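Local structure of cupin domain-containing protein (Rhodopseudomonas palustris, 3LAG) at residues D46-I51 against R58-L63; V52-T57 against G74-V79. The protein is of unknown function but has a cupin fold and binds metal, with a nickel ion held by a cluster of histidines in the crystal. All blocks are in the same frame, centred on the assembly; numbering follows the deposited sequence.

Contact 1. Residues D46-I51 against R58-L63; sequences DGEMTI and RSLAQL
The side chains of E48 and Q62 lie side by side, pointing the same way, their carboxylate and amide planes 83° apart, while L60 comes in across the glutamate: its CD2 is 3.5 Å from E48 OE2 in the conformer given for each; both residues have a second one. Near T50, the R58 guanidinium meets T50 CG2 obliquely, and R58 CD lies 4.0 Å from that methyl. The face with E48, T50, L60 and Q62 is largely exposed except at T50. The opposite face is mostly apolar, with S59 at one end. M49, a selenomethionine, runs out extended and then bends at chi3 (72°), which puts CE 4.0 Å from A61 CB. I51 CD1 reaches the same methyl at 3.8 Å, giving A61 CB two side-chain neighbours from the facing strand. L63 CD1 closes the row, 4.1 Å from both CB and SE of M49. Between the two faces, three hydrogen-bonded pairs, G47 with L63, M49 with A61 and I51 with S59, join the backbones in both directions; the I51 N to S59 O bond, at 2.8 Å, is nearly straight (170°). Water 1 adds a bridge on the I51 and S59 side, donating to I51 O at 2.8 Å and hydrogen-bonding to S59 OG. M49 also packs on V79, F89, I87 and Y69, and L63 on I87 and Y69. Strands 47-52 and 58-63 thus form an antiparallel beta hairpin at one border of the cupin beta-barrel, one face turned inward and the other largely to solvent, T50 apart.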
loop_
_atom_site.group_PDB
_atom_site.type_symbol
_atom_site.label_atom_id
_atom_site.label_comp_id
_atom_site.label_asym_id
_atom_site.label_seq_id
_atom_site.Cartn_x
_atom_site.Cartn_y
_atom_site.Cartn_z
ATOM N N ASP B 46 11.733 1.044 6.338
ATOM C CA ASP B 46 12.658 -0.080 6.385
ATOM C C ASP B 46 12.642 -0.631 7.802
ATOM O O ASP B 46 12.566 0.124 8.772
ATOM C CB ASP B 46 14.080 0.360 6.036
ATOM C CG ASP B 46 14.217 0.891 4.614
ATOM O OD1 ASP B 46 13.278 0.775 3.798
ATOM O OD2 ASP B 46 15.293 1.436 4.310
ATOM N N GLY B 47 12.705 -1.943 7.939
ATOM C CA GLY B 47 12.654 -2.498 9.273
ATOM C C GLY B 47 13.026 -3.951 9.305
ATOM O O GLY B 47 13.195 -4.592 8.267
ATOM N N GLU B 48 13.117 -4.455 10.532
ATOM C CA GLU B 48 13.418 -5.855 10.771
ATOM C C GLU B 48 12.348 -6.378 11.708
ATOM O O GLU B 48 12.315 -6.056 12.893
ATOM C CB GLU B 48 14.817 -6.023 11.359
ATOM C CG GLU B 48 15.890 -5.403 10.494
ATOM C CD GLU B 48 17.268 -5.599 11.065
ATOM O OE1 GLU B 48 17.711 -4.745 11.865
ATOM O OE2 GLU B 48 17.904 -6.609 10.716
HETATM N N MSE B 49 11.443 -7.158 11.127
HETATM C CA MSE B 49 10.224 -7.632 11.783
HETATM C C MSE B 49 10.347 -9.091 12.203
HETATM O O MSE B 49 10.515 -9.972 11.355
HETATM C CB MSE B 49 9.045 -7.459 10.807
HETATM C CG MSE B 49 7.665 -7.727 11.384
HETATM SE SE MSE B 49 6.255 -7.470 10.060
HETATM C CE MSE B 49 6.645 -9.079 9.021
ATOM N N THR B 50 10.248 -9.350 13.505
ATOM C CA THR B 50 10.336 -10.712 14.002
ATOM C C THR B 50 9.048 -11.474 13.690
ATOM O O THR B 50 7.943 -11.006 13.979
ATOM C CB THR B 50 10.625 -10.713 15.504
ATOM O OG1 THR B 50 11.897 -10.091 15.731
ATOM C CG2 THR B 50 10.654 -12.129 16.049
ATOM N N ILE B 51 9.200 -12.646 13.074
ATOM C CA ILE B 51 8.075 -13.520 12.785
ATOM C C ILE B 51 8.266 -14.797 13.581
ATOM O O ILE B 51 9.314 -15.445 13.470
ATOM C CB ILE B 51 8.005 -13.889 11.288
ATOM C CG1 ILE B 51 7.933 -12.613 10.440
ATOM C CG2 ILE B 51 6.818 -14.813 11.030
ATOM C CD1 ILE B 51 7.838 -12.855 8.943
ATOM N N ARG B 58 11.985 -18.398 15.264
ATOM C CA ARG B 58 11.870 -17.002 14.874
ATOM C C ARG B 58 12.774 -16.659 13.712
ATOM O O ARG B 58 13.872 -17.209 13.576
ATOM C CB ARG B 58 12.247 -16.091 16.045
ATOM C CG ARG B 58 11.302 -16.157 17.220
ATOM C CD ARG B 58 11.749 -15.210 18.321
ATOM N NE ARG B 58 10.753 -15.119 19.384
ATOM C CZ ARG B 58 10.619 -14.077 20.195
ATOM N NH1 ARG B 58 11.421 -13.026 20.067
ATOM N NH2 ARG B 58 9.679 -14.085 21.134
ATOM N N SER B 59 12.315 -15.716 12.906
ATOM C CA SER B 59 13.114 -15.169 11.826
ATOM C C SER B 59 12.846 -13.672 11.775
ATOM O O SER B 59 11.908 -13.178 12.397
ATOM C CB SER B 59 12.763 -15.839 10.497
ATOM O OG SER B 59 11.391 -15.669 10.186
ATOM N N LEU B 60 13.633 -12.960 10.977
ATOM C CA LEU B 60 13.588 -11.507 10.961
ATOM C C LEU B 60 13.356 -10.987 9.542
ATOM O O LEU B 60 14.309 -10.808 8.773
ATOM C CB LEU B 60 14.903 -10.966 11.515
ATOM C CG LEU B 60 14.996 -9.482 11.860
ATOM C CD1 LEU B 60 13.898 -9.090 12.835
ATOM C CD2 LEU B 60 16.365 -9.172 12.448
ATOM N N ALA B 61 12.087 -10.775 9.190
ATOM C CA ALA B 61 11.727 -10.312 7.857
ATOM C C ALA B 61 12.377 -8.958 7.598
ATOM O O ALA B 61 12.292 -8.029 8.425
ATOM C CB ALA B 61 10.216 -10.214 7.715
ATOM N N GLN B 62 13.018 -8.860 6.437
ATOM C CA GLN B 62 13.681 -7.637 6.027
ATOM C C GLN B 62 12.749 -6.801 5.150
ATOM O O GLN B 62 12.622 -7.035 3.942
ATOM C CB GLN B 62 14.982 -7.966 5.305
ATOM C CG GLN B 62 15.952 -8.757 6.170
ATOM C CD GLN B 62 16.385 -7.997 7.409
ATOM O OE1 GLN B 62 16.169 -8.446 8.537
ATOM N NE2 GLN B 62 16.992 -6.835 7.208
ATOM N N LEU B 63 12.092 -5.836 5.784
ATOM C CA LEU B 63 11.115 -4.973 5.116
ATOM C C LEU B 63 11.795 -3.799 4.440
ATOM O O LEU B 63 12.596 -3.117 5.078
ATOM C CB LEU B 63 10.116 -4.406 6.130
ATOM C CG LEU B 63 9.336 -5.402 6.979
ATOM C CD1 LEU B 63 8.366 -4.673 7.899
ATOM C CD2 LEU B 63 8.621 -6.410 6.092
HETATM O O HOH W 1 9.724 -17.364 11.480
#

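Contact 2. Residues V52-T57 against G74-V79; sequences VAPDGT and GVQHDV. With NI (nickel (II) ion), chain F.
H77, whose CB rests against V52 O, holds its CG between the backbone N and the carbonyl carbon (chi1 61°). The imidazole beyond leads away from V52, and its NE2 reaches the nickel ion of a cupin metal site, binding it at 2.1 Å; H33, H35 and water 2 are among the metal's other ligands. Two valines of the same segment clamp the ring: V79 CG2 sits 3.7 Å above one face, over the centre, and V75 CG1 lies on the opposite face, offset toward the rim. Next to this histidine, strand 47-52 ends on strand 76-80 as an antiparallel hydrogen-bonded pair, V52 with D78. The V52 N to D78 O bond is 2.8 Å long and almost perfectly straight (178°), and the return bond from D78 N lands on a lone pair of V52 O at 3.1 Å. On the same side of the sheet, V52 CB and D78 CB are 4.0 Å apart; the D78 carboxylate has its salt bridge with R80. Beyond V52 the chain leaves the strand, and P54 crosses Q76 at about a right angle, with P54 CD 3.6 Å from Q76 O. A type I turn from A53 to G56 then swings back to T57 through an Asx turn. There D55 OD1 takes two bonds: T57 OG1 at 2.7 Å on its syn lone pair, and T57 N at 2.9 Å from above the carboxylate plane, 48° out of it.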
loop_
_atom_site.group_PDB
_atom_site.type_symbol
_atom_site.label_atom_id
_atom_site.label_comp_id
_atom_site.label_asym_id
_atom_site.label_seq_id
_atom_site.Cartn_x
_atom_site.Cartn_y
_atom_site.Cartn_z
ATOM N N VAL B 52 7.281 -15.139 14.409
ATOM C CA VAL B 52 7.340 -16.359 15.203
ATOM C C VAL B 52 6.419 -17.389 14.569
ATOM O O VAL B 52 5.205 -17.175 14.446
ATOM C CB VAL B 52 6.918 -16.139 16.661
ATOM C CG1 VAL B 52 7.197 -17.408 17.487
ATOM C CG2 VAL B 52 7.630 -14.926 17.252
ATOM N N ALA B 53 7.022 -18.484 14.115
ATOM C CA ALA B 53 6.290 -19.556 13.461
ATOM C C ALA B 53 5.551 -20.371 14.515
ATOM O O ALA B 53 5.847 -20.260 15.705
ATOM C CB ALA B 53 7.257 -20.442 12.678
ATOM N N PRO B 54 4.579 -21.193 14.087
ATOM C CA PRO B 54 3.858 -22.008 15.073
ATOM C C PRO B 54 4.778 -22.883 15.935
ATOM O O PRO B 54 4.407 -23.179 17.069
ATOM C CB PRO B 54 2.936 -22.872 14.205
ATOM C CG PRO B 54 2.720 -22.062 12.971
ATOM C CD PRO B 54 4.018 -21.333 12.732
ATOM N N ASP B 55 5.947 -23.272 15.427
ATOM C CA ASP B 55 6.854 -24.122 16.203
ATOM C C ASP B 55 7.718 -23.335 17.182
ATOM O O ASP B 55 8.578 -23.900 17.860
ATOM C CB ASP B 55 7.723 -25.016 15.298
ATOM C CG ASP B 55 8.839 -24.255 14.605
ATOM O OD1 ASP B 55 8.837 -23.011 14.647
ATOM O OD2 ASP B 55 9.724 -24.901 14.011
ATOM N N GLY B 56 7.493 -22.028 17.253
ATOM C CA GLY B 56 8.206 -21.202 18.204
ATOM C C GLY B 56 9.516 -20.644 17.690
ATOM O O GLY B 56 10.109 -19.776 18.333
ATOM N N THR B 57 9.978 -21.129 16.538
ATOM C CA THR B 57 11.199 -20.578 15.948
ATOM C C THR B 57 10.932 -19.202 15.344
ATOM O O THR B 57 9.802 -18.885 14.973
ATOM C CB THR B 57 11.883 -21.527 14.912
ATOM O OG1 THR B 57 11.028 -21.737 13.781
ATOM C CG2 THR B 57 12.217 -22.870 15.549
ATOM N N GLY B 74 -3.605 -18.779 5.015
ATOM C CA GLY B 74 -3.036 -19.966 5.615
ATOM C C GLY B 74 -1.832 -19.600 6.451
ATOM O O GLY B 74 -1.399 -20.375 7.285
ATOM N N VAL B 75 -1.268 -18.420 6.223
ATOM C CA VAL B 75 -0.173 -17.966 7.068
ATOM C C VAL B 75 -0.644 -17.916 8.515
ATOM O O VAL B 75 -1.728 -17.407 8.801
ATOM C CB VAL B 75 0.345 -16.575 6.631
ATOM C CG1 VAL B 75 1.264 -15.967 7.691
ATOM C CG2 VAL B 75 1.067 -16.683 5.292
ATOM N N GLN B 76 0.176 -18.466 9.409
ATOM C CA GLN B 76 -0.080 -18.462 10.850
ATOM C C GLN B 76 1.181 -17.967 11.525
ATOM O O GLN B 76 2.248 -18.566 11.372
ATOM C CB GLN B 76 -0.372 -19.877 11.374
ATOM C CG GLN B 76 -1.527 -20.598 10.719
ATOM C CD GLN B 76 -1.829 -21.928 11.398
ATOM O OE1 GLN B 76 -2.962 -22.188 11.801
ATOM N NE2 GLN B 76 -0.811 -22.770 11.536
ATOM N N HIS B 77 1.087 -16.880 12.280
ATOM C CA HIS B 77 2.293 -16.318 12.869
ATOM C C HIS B 77 1.984 -15.329 13.985
ATOM O O HIS B 77 0.864 -14.816 14.084
ATOM C CB HIS B 77 3.206 -15.677 11.786
ATOM C CG HIS B 77 2.582 -14.534 11.036
ATOM N ND1 HIS B 77 3.139 -14.018 9.883
ATOM C CD2 HIS B 77 1.462 -13.807 11.265
ATOM C CE1 HIS B 77 2.393 -13.026 9.438
ATOM N NE2 HIS B 77 1.376 -12.868 10.264
ATOM N N ASP B 78 2.994 -15.066 14.806
ATOM C CA ASP B 78 3.010 -13.874 15.654
ATOM C C ASP B 78 4.058 -12.957 15.051
ATOM O O ASP B 78 5.107 -13.426 14.634
ATOM C CB ASP B 78 3.418 -14.248 17.080
ATOM C CG ASP B 78 3.380 -13.071 18.050
ATOM O OD1 ASP B 78 2.740 -12.036 17.758
ATOM O OD2 ASP B 78 3.972 -13.235 19.137
ATOM N N VAL B 79 3.782 -11.663 14.984
ATOM C CA VAL B 79 4.757 -10.722 14.471
ATOM C C VAL B 79 5.134 -9.766 15.594
ATOM O O VAL B 79 4.269 -9.247 16.300
ATOM C CB VAL B 79 4.212 -10.004 13.243
ATOM C CG1 VAL B 79 5.017 -8.763 12.939
ATOM C CG2 VAL B 79 4.191 -10.983 12.061
HETATM NI NI NI F . -0.160 -11.414 10.069
HETATM O O HOH W 2 -1.566 -9.532 10.131
#

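Both contacts use strand 47-52: contact 1 lies along its flank toward 58-63, contact 2 at its end toward 76-80, so 47-52 runs between two antiparallel neighbours. Contact 1 is partly buried, with long backbone pairing and a mostly apolar face; contact 2 is a smaller surface contact with a single bridge, a turn and a proline brushing a strand, yet it carries the buried metal ligand. They meet inside the fold, where I51 CG2 lies 3.8 Å from H77 CB. The hairpin's M49 packs on V79, which itself covers one face of the nickel-binding imidazole.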